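Local coordinates for mucus binding protein (Lactobacillus reuteri, PDB 3I57), which probably mediates adhesion of the bacterium to mucus, and whose type 2 repeat, the fragment described here, also has an immunoglobulin-binding activity, at residues M1-Q7 / Q19-Y25; N52-E57 / Q67-V71; G43-E47 / D127-G131; Y8-T13 / F73-R77. All coordinates share one frame; numbering follows the deposited sequence.

All four interactions reach one mixed sheet, in which strands 2-10 and 67-80 are neighbours; interactions 1, 2 and 4 lie in the N-terminal mucin-binding part. Interaction 1 is the hairpin of strands 2-10 and 15-24, beside the calcium ion. The centres of interactions 1 and 2 are about 10 Å apart, and interaction 2 ties a loop to strand 67-80. Those of interactions 3 and 4 are about 9 Å apart; interaction 3 reaches into the Muc B2-like part. Along the chain interaction 1 closes before interaction 2 opens, interaction 2 is nested within interaction 4, and the segments of 3 and 4 alternate. The series runs from the calcium end to the junction of the two parts.

Interaction 1. Residues M1-Q7 / Q19-Y25; sequences MQKVHVQ and QDDLDGY. With CA (calcium ion), chain C.
The N-terminal beta hairpin of the mucin-binding part runs antiparallel here, with Val-4 facing Leu-22 and His-5 facing Asp-21. Backbone hydrogen bonds stitch the strands in reciprocal pairs, from Gln-2 with Gly-24 to Val-6 with Asp-20. On the face carrying Val-4, its CG1 meets Leu-22 CD1 at 3.8 Å. On the polar face His-5 ND1 gives a nearly straight bond (178°) to Asp-21 OD1 at 2.8 Å, in the ring plane but from above the carboxylate plane. Gln-19 NE2 takes the syn lone pair of that same OD1 at 2.9 Å. Next along, the bent chain of Lys-3 sets NZ 2.8 Å from Asp-23 OD1 in a salt bridge; a water links NZ to Asp-21 OD2. Met-1 SD sits obliquely 4.0 Å from the Tyr-25 ring centroid. Gln-2 OE1 binds the calcium ion at 2.5 Å, in a site completed by the carboxylate of Asp-60, the backbone carbonyls of Asp-62 and Asn-65, and two waters; Asp-63 and Thr-26 hold its NE2, which would fix OE1 toward the metal. Since His-5 NE2 also bonds to Asp-66, the imidazole lies between two carboxylates, a setting that would probably stabilise its protonated form.

Interaction 2. Residues N52-E57 / Q67-V71; sequences NFPAGE and QFYTV
Thr-70 O accepts the backbone N-H of Asn-52 at 2.8 Å, and this bond fastens the start of the 52-57 loop to strand 67-80. Beside it the two side chains lie alongside each other, pointing the same way, and Thr-70 OG1 comes within 2.8 Å of Asn-52 OD1, a weak bond at best. Most of the contact is built round the Tyr-69 ring. The edge of Phe-53, led by CD1, meets the face of Tyr-69 in a T-shaped stack, with planes at 86° and centroids 5.3 Å apart. CG of Phe-53 is anti to the backbone N (chi1 -174°), which turns the CD1 edge at the tyrosine face. Pro-54 CD adds a contact of 3.5 Å to Tyr-69 CD1, the proline ring crossing the tyrosine at about a right angle. At the far end of the ring Tyr-69 OH and Glu-57 OE2 are modelled only 2.5 Å apart, so short that the exact length is doubtful. The type II turn from Pro-54 to Glu-57 carries the glutamate back to it. Beyond the loop, Tyr-32 meets Phe-53 edge-to-face, while Tyr-69 rests on Val-4 of strand 2-10, which pairs in parallel with strand 67-80; strand 46-51 leads into the loop.

Interaction 3. Residues G43-E47 / D127-G131; sequences GDGYE and DDVTG
A Schellman motif at the end of helix 35-43, with Gly-45 as its C-prime residue, packs against Val-129 in the Asx turn that Asp-127 starts. The two backbones come very near: the CA atoms of Gly-45 and Val-129 are 4.3 Å apart. Gly-45 has a positive phi of 104°, and the face it turns to the other segment, without a side chain, lets Asp-128 and Val-129 lie directly against it. Here Asp-128 CB rests 3.7 Å from Gly-45 O, while Val-129 CG2 touches Gly-45 C. That same methyl then sits squarely over the ring of Tyr-46, 3.5 Å from its centroid and 5° off the ring normal, a CH-pi contact. The placement follows from the valine torsion: CG1 is anti to the backbone N (chi1 168°), and it leans toward the phenol end of the ring, leaving CG2 to cover the centre. No direct polar bond joins the two segments; a water bridges them, donating to Asp-44 O and Val-129 O, each at 2.7 Å.

The 127-131 turn is braced from within. Asp-127 OD1 accepts Val-129 N at 2.8 Å, nearly along its C-O axis, and Thr-130 N at 3.3 Å from above the carboxylate plane, while Gly-131 N bonds to Asp-127 O. The other oxygen, OD2, is held by His-75 ND1, and Tyr-46 OH bonds to Asp-10. What results is a helix C-terminus closed by a Schellman glycine meeting an Asx turn, at the seam between the mucin-binding and Muc B2-like parts of the repeat.

Interaction 4. Residues Y8-T13 / F73-R77; sequences YIDGET and FKHHR
Glu-12 and Arg-77 approach from opposite directions and meet with their flat groups nearly coplanar, 8° apart. The guanidinium grips the carboxylate end-on in a salt bridge: NH2 lies 2.7 Å from Glu-12 OE1 and NH1 lies 2.8 Å from Glu-12 OE2, each oxygen offering its syn lone pair. The same carboxylate is stacked on the His-75 imidazole with planes 14° apart, OE1 above one face and offset toward the rim. Glu-12 OE2 also takes the backbone N-H of His-75, at 2.8 Å, from above the carboxylate plane. Three donors thus fix the rotation of this group, and the extended glutamate chain carries it out to them.

Asp-10 addresses the same imidazole at its edge. His-75 NE2 donates to Asp-10 OD2 at 2.6 Å, the oxygen near the ring plane and the carboxylate turned well out of it. The aspartate has CG anti to its own N (chi1 176°), which carries OD1 back to accept Glu-12 N in an Asx turn and Thr-13 N as well, widening it to an Asx motif. Asp-127 holds ND1, and two acids at opposite nitrogens would probably stabilise the imidazolium.

On the apolar side, Tyr-8 CD2 and Phe-73 CE2 meet edge to edge at 3.7 Å. Backbone bonds Phe-73 N to Ile-9 O and Gly-11 N to Phe-73 O mark the parallel ladder. Helix 35-43 supplies Phe-41, which meets both aromatic rings; strand 15-24 borders strand 2-10, while strand 46-51 pairs with strand 67-80 and brings Tyr-46 against His-75.

Interaction 1. Residues M1-Q7 / Q19-Y25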
loop_
_atom_site.group_PDB
_atom_site.type_symbol
_atom_site.label_atom_id
_atom_site.label_comp_id
_atom_site.label_asym_id
_atom_site.label_seq_id
_atom_site.Cartn_x
_atom_site.Cartn_y
_atom_site.Cartn_z
ATOM N N MET A 1 -12.074 46.379 -14.983
ATOM C CA MET A 1 -11.088 45.286 -15.167
ATOM C C MET A 1 -11.868 43.957 -15.107
ATOM O O MET A 1 -12.938 43.894 -14.495
ATOM C CB MET A 1 -10.044 45.363 -14.048
ATOM C CG MET A 1 -8.650 44.939 -14.473
ATOM S SD MET A 1 -7.977 46.032 -15.764
ATOM C CE MET A 1 -7.572 47.482 -14.867
ATOM N N GLN A 2 -11.351 42.908 -15.743
ATOM C CA GLN A 2 -11.981 41.582 -15.693
ATOM C C GLN A 2 -11.108 40.674 -14.822
ATOM O O GLN A 2 -9.914 40.927 -14.673
ATOM C CB GLN A 2 -12.064 40.999 -17.093
ATOM C CG GLN A 2 -12.855 41.873 -18.076
ATOM C CD GLN A 2 -14.248 42.164 -17.556
ATOM O OE1 GLN A 2 -14.796 41.389 -16.755
ATOM N NE2 GLN A 2 -14.839 43.284 -18.004
ATOM N N LYS A 3 -11.696 39.615 -14.283
ATOM C CA LYS A 3 -10.943 38.719 -13.399
ATOM C C LYS A 3 -11.068 37.302 -13.867
ATOM O O LYS A 3 -12.123 36.876 -14.334
ATOM C CB LYS A 3 -11.456 38.796 -11.952
ATOM C CG LYS A 3 -11.219 40.116 -11.256
ATOM C CD LYS A 3 -11.850 40.087 -9.843
ATOM C CE LYS A 3 -11.033 40.930 -8.861
ATOM N NZ LYS A 3 -9.587 40.508 -8.781
ATOM N N VAL A 4 -9.979 36.565 -13.708
ATOM C CA VAL A 4 -9.910 35.190 -14.124
ATOM C C VAL A 4 -9.352 34.404 -12.930
ATOM O O VAL A 4 -8.496 34.916 -12.196
ATOM C CB VAL A 4 -8.939 35.022 -15.324
ATOM C CG1 VAL A 4 -8.675 33.542 -15.562
ATOM C CG2 VAL A 4 -9.523 35.635 -16.553
ATOM N N HIS A 5 -9.827 33.183 -12.738
ATOM C CA HIS A 5 -9.341 32.366 -11.625
ATOM C C HIS A 5 -8.990 31.008 -12.171
ATOM O O HIS A 5 -9.828 30.348 -12.750
ATOM C CB HIS A 5 -10.459 32.213 -10.569
ATOM C CG HIS A 5 -11.107 33.508 -10.205
ATOM N ND1 HIS A 5 -10.497 34.432 -9.377
ATOM C CD2 HIS A 5 -12.286 34.050 -10.577
ATOM C CE1 HIS A 5 -11.286 35.485 -9.245
ATOM N NE2 HIS A 5 -12.381 35.279 -9.961
ATOM N N VAL A 6 -7.762 30.565 -11.961
ATOM C CA VAL A 6 -7.383 29.251 -12.466
ATOM C C VAL A 6 -7.224 28.327 -11.282
ATOM O O VAL A 6 -6.434 28.595 -10.387
ATOM C CB VAL A 6 -6.062 29.310 -13.239
ATOM C CG1 VAL A 6 -5.720 27.925 -13.772
ATOM C CG2 VAL A 6 -6.160 30.330 -14.363
ATOM N N GLN A 7 -7.987 27.240 -11.273
ATOM C CA GLN A 7 -8.099 26.434 -10.055
ATOM C C GLN A 7 -7.440 25.090 -10.284
ATOM O O GLN A 7 -7.833 24.358 -11.176
ATOM C CB GLN A 7 -9.582 26.259 -9.668
ATOM C CG GLN A 7 -10.233 27.631 -9.354
ATOM C CD GLN A 7 -11.748 27.582 -9.345
ATOM O OE1 GLN A 7 -12.422 28.098 -8.424
ATOM N NE2 GLN A 7 -12.299 26.973 -10.356
ATOM N N GLN A 19 -5.404 28.292 -6.047
ATOM C CA GLN A 19 -6.072 29.125 -7.061
ATOM C C GLN A 19 -5.211 30.314 -7.401
ATOM O O GLN A 19 -4.693 30.989 -6.491
ATOM C CB GLN A 19 -7.411 29.646 -6.539
ATOM C CG GLN A 19 -8.138 30.573 -7.548
ATOM C CD GLN A 19 -9.534 30.897 -7.075
ATOM O OE1 GLN A 19 -10.331 29.988 -6.825
ATOM N NE2 GLN A 19 -9.849 32.197 -6.961
ATOM N N ASP A 20 -5.063 30.570 -8.699
ATOM C CA ASP A 20 -4.285 31.710 -9.171
ATOM C C ASP A 20 -5.279 32.687 -9.753
ATOM O O ASP A 20 -6.063 32.302 -10.635
ATOM C CB ASP A 20 -3.320 31.294 -10.304
ATOM C CG ASP A 20 -2.197 30.354 -9.837
ATOM O OD1 ASP A 20 -2.081 30.118 -8.627
ATOM O OD2 ASP A 20 -1.416 29.880 -10.694
ATOM N N ASP A 21 -5.220 33.936 -9.285
ATOM C CA ASP A 21 -6.050 35.029 -9.787
ATOM C C ASP A 21 -5.276 35.886 -10.781
ATOM O O ASP A 21 -4.067 36.120 -10.604
ATOM C CB ASP A 21 -6.510 35.915 -8.632
ATOM C CG ASP A 21 -7.593 35.284 -7.809
ATOM O OD1 ASP A 21 -8.042 34.169 -8.142
ATOM O OD2 ASP A 21 -8.015 35.930 -6.822
ATOM N N LEU A 22 -5.966 36.346 -11.833
ATOM C CA LEU A 22 -5.392 37.283 -12.811
ATOM C C LEU A 22 -6.445 38.347 -13.080
ATOM O O LEU A 22 -7.622 38.051 -13.040
ATOM C CB LEU A 22 -5.077 36.566 -14.140
ATOM C CG LEU A 22 -4.699 35.089 -14.023
ATOM C CD1 LEU A 22 -4.928 34.348 -15.335
ATOM C CD2 LEU A 22 -3.254 34.992 -13.622
ATOM N N ASP A 23 -6.022 39.582 -13.336
ATOM C CA ASP A 23 -6.923 40.628 -13.795
ATOM C C ASP A 23 -6.413 41.131 -15.127
ATOM O O ASP A 23 -5.205 41.126 -15.368
ATOM C CB ASP A 23 -6.966 41.791 -12.791
ATOM C CG ASP A 23 -7.452 41.343 -11.415
ATOM O OD1 ASP A 23 -8.382 41.952 -10.872
ATOM O OD2 ASP A 23 -6.871 40.373 -10.884
ATOM N N GLY A 24 -7.337 41.591 -15.982
ATOM C CA GLY A 24 -6.930 42.155 -17.259
ATOM C C GLY A 24 -8.044 42.967 -17.894
ATOM O O GLY A 24 -9.133 43.134 -17.322
ATOM N N TYR A 25 -7.747 43.471 -19.087
ATOM C CA TYR A 25 -8.655 44.264 -19.852
ATOM C C TYR A 25 -9.497 43.394 -20.762
ATOM O O TYR A 25 -9.057 42.341 -21.258
ATOM C CB TYR A 25 -7.868 45.241 -20.722
ATOM C CG TYR A 25 -6.998 46.158 -19.932
ATOM C CD1 TYR A 25 -7.566 47.197 -19.170
ATOM C CD2 TYR A 25 -5.604 46.029 -19.965
ATOM C CE1 TYR A 25 -6.772 48.060 -18.445
ATOM C CE2 TYR A 25 -4.793 46.893 -19.244
ATOM C CZ TYR A 25 -5.393 47.905 -18.482
ATOM O OH TYR A 25 -4.602 48.781 -17.781
HETATM CA CA CA C . -15.768 39.162 -16.381
HETATM O O HOH W 1 -9.534 37.875 -7.456
HETATM O O HOH W 2 -14.835 39.788 -14.147
HETATM O O HOH W 3 -13.790 37.848 -16.380
#

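Interaction 2. Residues N52-E57 / Q67-V71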
loop_
_atom_site.group_PDB
_atom_site.type_symbol
_atom_site.label_atom_id
_atom_site.label_comp_id
_atom_site.label_asym_id
_atom_site.label_seq_id
_atom_site.Cartn_x
_atom_site.Cartn_y
_atom_site.Cartn_z
ATOM N N ASN A 52 -8.467 22.586 -18.323
ATOM C CA ASN A 52 -9.630 23.282 -18.888
ATOM C C ASN A 52 -9.365 24.748 -19.201
ATOM O O ASN A 52 -10.275 25.470 -19.589
ATOM C CB ASN A 52 -10.808 23.181 -17.920
ATOM C CG ASN A 52 -11.346 21.778 -17.806
ATOM O OD1 ASN A 52 -11.559 21.262 -16.695
ATOM N ND2 ASN A 52 -11.553 21.137 -18.947
ATOM N N PHE A 53 -8.128 25.192 -19.052
ATOM C CA PHE A 53 -7.768 26.559 -19.426
ATOM C C PHE A 53 -7.497 26.605 -20.932
ATOM O O PHE A 53 -6.557 25.985 -21.402
ATOM C CB PHE A 53 -6.494 27.013 -18.696
ATOM C CG PHE A 53 -6.156 28.478 -18.928
ATOM C CD1 PHE A 53 -6.937 29.479 -18.367
ATOM C CD2 PHE A 53 -5.059 28.847 -19.694
ATOM C CE1 PHE A 53 -6.629 30.823 -18.590
ATOM C CE2 PHE A 53 -4.751 30.191 -19.926
ATOM C CZ PHE A 53 -5.522 31.169 -19.382
ATOM N N PRO A 54 -8.329 27.327 -21.694
ATOM C CA PRO A 54 -8.198 27.239 -23.133
ATOM C C PRO A 54 -7.008 28.030 -23.668
ATOM O O PRO A 54 -6.790 29.153 -23.251
ATOM C CB PRO A 54 -9.500 27.867 -23.647
ATOM C CG PRO A 54 -10.414 27.896 -22.497
ATOM C CD PRO A 54 -9.524 28.082 -21.307
ATOM N N ALA A 55 -6.287 27.453 -24.628
ATOM C CA ALA A 55 -5.194 28.148 -25.311
ATOM C C ALA A 55 -5.653 29.487 -25.842
ATOM O O ALA A 55 -6.663 29.565 -26.546
ATOM C CB ALA A 55 -4.668 27.271 -26.480
ATOM N N GLY A 56 -4.940 30.556 -25.506
ATOM C CA GLY A 56 -5.223 31.855 -26.127
ATOM C C GLY A 56 -6.539 32.495 -25.732
ATOM O O GLY A 56 -7.000 33.436 -26.396
ATOM N N GLU A 57 -7.141 31.995 -24.654
ATOM C CA GLU A 57 -8.348 32.583 -24.049
ATOM C C GLU A 57 -8.142 34.082 -23.764
ATOM O O GLU A 57 -7.062 34.465 -23.307
ATOM C CB GLU A 57 -8.649 31.848 -22.728
ATOM C CG GLU A 57 -10.004 32.145 -22.095
ATOM C CD GLU A 57 -11.122 31.358 -22.745
ATOM O OE1 GLU A 57 -10.908 30.875 -23.873
ATOM O OE2 GLU A 57 -12.199 31.222 -22.125
ATOM N N GLN A 67 -14.283 34.696 -14.797
ATOM C CA GLN A 67 -14.005 33.500 -15.573
ATOM C C GLN A 67 -13.280 32.507 -14.678
ATOM O O GLN A 67 -12.334 32.886 -14.013
ATOM C CB GLN A 67 -13.135 33.851 -16.780
ATOM C CG GLN A 67 -13.915 34.619 -17.867
ATOM C CD GLN A 67 -13.008 35.338 -18.848
ATOM O OE1 GLN A 67 -12.483 34.740 -19.805
ATOM N NE2 GLN A 67 -12.822 36.612 -18.621
ATOM N N PHE A 68 -13.742 31.260 -14.644
ATOM C CA PHE A 68 -13.069 30.208 -13.883
ATOM C C PHE A 68 -12.601 29.096 -14.795
ATOM O O PHE A 68 -13.364 28.654 -15.666
ATOM C CB PHE A 68 -14.039 29.622 -12.832
ATOM C CG PHE A 68 -14.500 30.638 -11.801
ATOM C CD1 PHE A 68 -13.921 30.680 -10.548
ATOM C CD2 PHE A 68 -15.509 31.552 -12.095
ATOM C CE1 PHE A 68 -14.351 31.620 -9.569
ATOM C CE2 PHE A 68 -15.939 32.500 -11.143
ATOM C CZ PHE A 68 -15.370 32.539 -9.894
ATOM N N TYR A 69 -11.376 28.605 -14.590
ATOM C CA TYR A 69 -10.902 27.457 -15.354
ATOM C C TYR A 69 -10.207 26.499 -14.422
ATOM O O TYR A 69 -9.330 26.920 -13.657
ATOM C CB TYR A 69 -9.896 27.905 -16.412
ATOM C CG TYR A 69 -10.473 28.948 -17.302
ATOM C CD1 TYR A 69 -11.355 28.603 -18.326
ATOM C CD2 TYR A 69 -10.202 30.301 -17.088
ATOM C CE1 TYR A 69 -11.914 29.565 -19.130
ATOM C CE2 TYR A 69 -10.748 31.266 -17.910
ATOM C CZ TYR A 69 -11.604 30.895 -18.918
ATOM O OH TYR A 69 -12.149 31.862 -19.736
ATOM N N THR A 70 -10.576 25.227 -14.498
ATOM C CA THR A 70 -9.949 24.203 -13.647
ATOM C C THR A 70 -8.812 23.445 -14.355
ATOM O O THR A 70 -8.791 23.287 -15.591
ATOM C CB THR A 70 -10.994 23.200 -13.111
ATOM O OG1 THR A 70 -11.670 22.587 -14.212
ATOM C CG2 THR A 70 -12.038 23.901 -12.213
ATOM N N VAL A 71 -7.817 23.034 -13.563
ATOM C CA VAL A 71 -6.769 22.163 -14.041
ATOM C C VAL A 71 -6.842 20.968 -13.110
ATOM O O VAL A 71 -6.593 21.085 -11.908
ATOM C CB VAL A 71 -5.342 22.817 -13.950
ATOM C CG1 VAL A 71 -4.291 21.852 -14.473
ATOM C CG2 VAL A 71 -5.276 24.090 -14.796
#

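Interaction 3. Residues G43-E47 / D127-G131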
loop_
_atom_site.group_PDB
_atom_site.type_symbol
_atom_site.label_atom_id
_atom_site.label_comp_id
_atom_site.label_asym_id
_atom_site.label_seq_id
_atom_site.Cartn_x
_atom_site.Cartn_y
_atom_site.Cartn_z
ATOM N N GLY A 43 5.346 17.383 -9.835
ATOM C CA GLY A 43 6.470 17.192 -8.926
ATOM C C GLY A 43 6.059 16.722 -7.543
ATOM O O GLY A 43 6.896 16.234 -6.782
ATOM N N ASP A 44 4.786 16.886 -7.185
ATOM C CA ASP A 44 4.276 16.386 -5.917
ATOM C C ASP A 44 3.530 15.060 -6.122
ATOM O O ASP A 44 2.792 14.639 -5.258
ATOM C CB ASP A 44 3.336 17.388 -5.241
ATOM C CG ASP A 44 4.042 18.699 -4.848
ATOM O OD1 ASP A 44 5.264 18.688 -4.750
ATOM O OD2 ASP A 44 3.365 19.710 -4.624
ATOM N N GLY A 45 3.695 14.428 -7.269
ATOM C CA GLY A 45 3.084 13.113 -7.470
ATOM C C GLY A 45 1.854 13.062 -8.331
ATOM O O GLY A 45 1.377 11.977 -8.683
ATOM N N TYR A 46 1.306 14.223 -8.658
ATOM C CA TYR A 46 0.088 14.255 -9.462
ATOM C C TYR A 46 0.361 13.946 -10.913
ATOM O O TYR A 46 1.498 13.993 -11.372
ATOM C CB TYR A 46 -0.591 15.635 -9.348
ATOM C CG TYR A 46 -1.211 15.841 -7.998
ATOM C CD1 TYR A 46 -2.473 15.325 -7.734
ATOM C CD2 TYR A 46 -0.529 16.501 -6.974
ATOM C CE1 TYR A 46 -3.064 15.474 -6.509
ATOM C CE2 TYR A 46 -1.129 16.663 -5.720
ATOM C CZ TYR A 46 -2.408 16.152 -5.521
ATOM O OH TYR A 46 -3.040 16.288 -4.317
ATOM N N GLU A 47 -0.713 13.650 -11.640
ATOM C CA GLU A 47 -0.655 13.447 -13.077
ATOM C C GLU A 47 -1.785 14.271 -13.634
ATOM O O GLU A 47 -2.914 14.141 -13.175
ATOM C CB GLU A 47 -0.923 11.971 -13.374
ATOM C CG GLU A 47 -0.743 11.597 -14.796
ATOM C CD GLU A 47 -0.456 10.119 -14.912
ATOM O OE1 GLU A 47 0.189 9.749 -15.914
ATOM O OE2 GLU A 47 -0.847 9.355 -13.980
ATOM N N ASP A 127 0.997 5.136 -4.616
ATOM C CA ASP A 127 0.381 6.409 -4.975
ATOM C C ASP A 127 1.440 7.463 -4.702
ATOM O O ASP A 127 1.814 7.685 -3.559
ATOM C CB ASP A 127 -0.839 6.600 -4.074
ATOM C CG ASP A 127 -1.576 7.936 -4.315
ATOM O OD1 ASP A 127 -0.921 8.929 -4.667
ATOM O OD2 ASP A 127 -2.806 7.986 -4.103
ATOM N N ASP A 128 1.940 8.081 -5.765
ATOM C CA ASP A 128 2.998 9.051 -5.657
ATOM C C ASP A 128 2.599 10.311 -4.887
ATOM O O ASP A 128 3.482 11.018 -4.390
ATOM C CB ASP A 128 3.491 9.437 -7.047
ATOM C CG ASP A 128 4.441 8.423 -7.651
ATOM O OD1 ASP A 128 5.005 7.546 -6.938
ATOM O OD2 ASP A 128 4.638 8.540 -8.878
ATOM N N VAL A 129 1.300 10.613 -4.796
ATOM C CA VAL A 129 0.876 11.829 -4.062
ATOM C C VAL A 129 0.937 11.618 -2.553
ATOM O O VAL A 129 1.404 12.486 -1.808
ATOM C CB VAL A 129 -0.544 12.258 -4.420
ATOM C CG1 VAL A 129 -1.039 13.326 -3.416
ATOM C CG2 VAL A 129 -0.584 12.798 -5.857
ATOM N N THR A 130 0.460 10.460 -2.115
ATOM C CA THR A 130 0.363 10.155 -0.692
ATOM C C THR A 130 1.572 9.378 -0.142
ATOM O O THR A 130 1.793 9.373 1.074
ATOM C CB THR A 130 -0.907 9.370 -0.377
ATOM O OG1 THR A 130 -0.842 8.105 -1.041
ATOM C CG2 THR A 130 -2.160 10.140 -0.874
ATOM N N GLY A 131 2.357 8.738 -1.003
ATOM C CA GLY A 131 3.414 7.828 -0.524
ATOM C C GLY A 131 2.946 6.473 -0.009
ATOM O O GLY A 131 3.751 5.647 0.440
HETATM O O HOH W 4 2.435 14.857 -2.578
#

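Interaction 4. Residues Y8-T13 / F73-R77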
loop_
_atom_site.group_PDB
_atom_site.type_symbol
_atom_site.label_atom_id
_atom_site.label_comp_id
_atom_site.label_asym_id
_atom_site.label_seq_id
_atom_site.Cartn_x
_atom_site.Cartn_y
_atom_site.Cartn_z
ATOM N N TYR A 8 -6.453 24.782 -9.464
ATOM C CA TYR A 8 -5.739 23.502 -9.538
ATOM C C TYR A 8 -6.405 22.492 -8.588
ATOM O O TYR A 8 -6.516 22.744 -7.384
ATOM C CB TYR A 8 -4.253 23.714 -9.216
ATOM C CG TYR A 8 -3.564 24.479 -10.300
ATOM C CD1 TYR A 8 -3.647 25.867 -10.333
ATOM C CD2 TYR A 8 -2.917 23.831 -11.347
ATOM C CE1 TYR A 8 -3.073 26.593 -11.338
ATOM C CE2 TYR A 8 -2.319 24.557 -12.381
ATOM C CZ TYR A 8 -2.416 25.949 -12.365
ATOM O OH TYR A 8 -1.838 26.705 -13.354
ATOM N N ILE A 9 -6.871 21.373 -9.138
ATOM C CA ILE A 9 -7.776 20.474 -8.411
ATOM C C ILE A 9 -7.250 19.043 -8.323
ATOM O O ILE A 9 -6.774 18.520 -9.323
ATOM C CB ILE A 9 -9.137 20.375 -9.134
ATOM C CG1 ILE A 9 -9.800 21.757 -9.273
ATOM C CG2 ILE A 9 -10.089 19.428 -8.379
ATOM C CD1 ILE A 9 -9.807 22.487 -8.006
ATOM N N ASP A 10 -7.371 18.410 -7.149
ATOM C CA ASP A 10 -7.165 16.943 -7.043
ATOM C C ASP A 10 -8.513 16.301 -7.323
ATOM O O ASP A 10 -9.456 16.393 -6.512
ATOM C CB ASP A 10 -6.667 16.531 -5.657
ATOM C CG ASP A 10 -6.536 15.011 -5.492
ATOM O OD1 ASP A 10 -7.158 14.255 -6.245
ATOM O OD2 ASP A 10 -5.792 14.582 -4.596
ATOM N N GLY A 11 -8.622 15.709 -8.507
ATOM C CA GLY A 11 -9.885 15.136 -8.952
ATOM C C GLY A 11 -10.191 13.784 -8.348
ATOM O O GLY A 11 -11.273 13.229 -8.588
ATOM N N GLU A 12 -9.271 13.247 -7.548
ATOM C CA GLU A 12 -9.567 11.997 -6.858
ATOM C C GLU A 12 -10.219 12.275 -5.535
ATOM O O GLU A 12 -11.039 11.486 -5.083
ATOM C CB GLU A 12 -8.309 11.145 -6.618
ATOM C CG GLU A 12 -7.652 10.692 -7.902
ATOM C CD GLU A 12 -6.685 9.532 -7.707
ATOM O OE1 GLU A 12 -6.631 8.917 -6.609
ATOM O OE2 GLU A 12 -5.978 9.243 -8.674
ATOM N N THR A 13 -9.828 13.382 -4.900
ATOM C CA THR A 13 -10.323 13.724 -3.577
ATOM C C THR A 13 -11.275 14.916 -3.635
ATOM O O THR A 13 -11.801 15.326 -2.597
ATOM C CB THR A 13 -9.168 14.045 -2.595
ATOM O OG1 THR A 13 -8.363 15.122 -3.109
ATOM C CG2 THR A 13 -8.296 12.822 -2.399
ATOM N N PHE A 73 -6.141 17.131 -11.732
ATOM C CA PHE A 73 -5.154 16.064 -11.683
ATOM C C PHE A 73 -5.703 14.786 -11.076
ATOM O O PHE A 73 -6.639 14.815 -10.279
ATOM C CB PHE A 73 -3.983 16.485 -10.794
ATOM C CG PHE A 73 -3.292 17.727 -11.253
ATOM C CD1 PHE A 73 -2.160 17.646 -12.033
ATOM C CD2 PHE A 73 -3.784 18.969 -10.912
ATOM C CE1 PHE A 73 -1.506 18.810 -12.461
ATOM C CE2 PHE A 73 -3.143 20.147 -11.352
ATOM C CZ PHE A 73 -2.015 20.049 -12.123
ATOM N N LYS A 74 -5.077 13.663 -11.415
ATOM C CA LYS A 74 -5.256 12.443 -10.642
ATOM C C LYS A 74 -3.946 12.126 -9.928
ATOM O O LYS A 74 -2.955 12.857 -10.069
ATOM C CB LYS A 74 -5.694 11.280 -11.553
ATOM C CG LYS A 74 -7.001 11.512 -12.255
ATOM C CD LYS A 74 -7.320 10.316 -13.188
ATOM C CE LYS A 74 -8.806 10.233 -13.519
ATOM N NZ LYS A 74 -9.613 10.323 -12.270
ATOM N N HIS A 75 -3.919 11.037 -9.167
ATOM C CA HIS A 75 -2.662 10.679 -8.479
ATOM C C HIS A 75 -1.855 9.755 -9.396
ATOM O O HIS A 75 -2.400 8.757 -9.876
ATOM C CB HIS A 75 -2.963 9.924 -7.186
ATOM C CG HIS A 75 -3.686 10.725 -6.152
ATOM N ND1 HIS A 75 -3.768 10.327 -4.830
ATOM C CD2 HIS A 75 -4.336 11.913 -6.232
ATOM C CE1 HIS A 75 -4.457 11.227 -4.150
ATOM N NE2 HIS A 75 -4.817 12.195 -4.979
ATOM N N HIS A 76 -0.601 10.090 -9.660
ATOM C CA HIS A 76 0.259 9.189 -10.408
ATOM C C HIS A 76 0.546 7.918 -9.586
ATOM O O HIS A 76 0.801 7.984 -8.380
ATOM C CB HIS A 76 1.575 9.872 -10.821
ATOM C CG HIS A 76 2.429 8.980 -11.656
ATOM N ND1 HIS A 76 2.081 8.624 -12.945
ATOM C CD2 HIS A 76 3.523 8.246 -11.344
ATOM C CE1 HIS A 76 2.971 7.767 -13.413
ATOM N NE2 HIS A 76 3.861 7.528 -12.466
ATOM N N ARG A 77 0.471 6.761 -10.241
ATOM C CA ARG A 77 0.739 5.483 -9.589
ATOM C C ARG A 77 1.820 4.698 -10.301
ATOM O O ARG A 77 2.019 4.851 -11.509
ATOM C CB ARG A 77 -0.546 4.658 -9.493
ATOM C CG ARG A 77 -1.552 5.273 -8.501
ATOM C CD ARG A 77 -2.889 4.544 -8.427
ATOM N NE ARG A 77 -3.679 5.112 -7.337
ATOM C CZ ARG A 77 -4.430 6.204 -7.466
ATOM N NH1 ARG A 77 -4.501 6.820 -8.636
ATOM N NH2 ARG A 77 -5.099 6.672 -6.423
#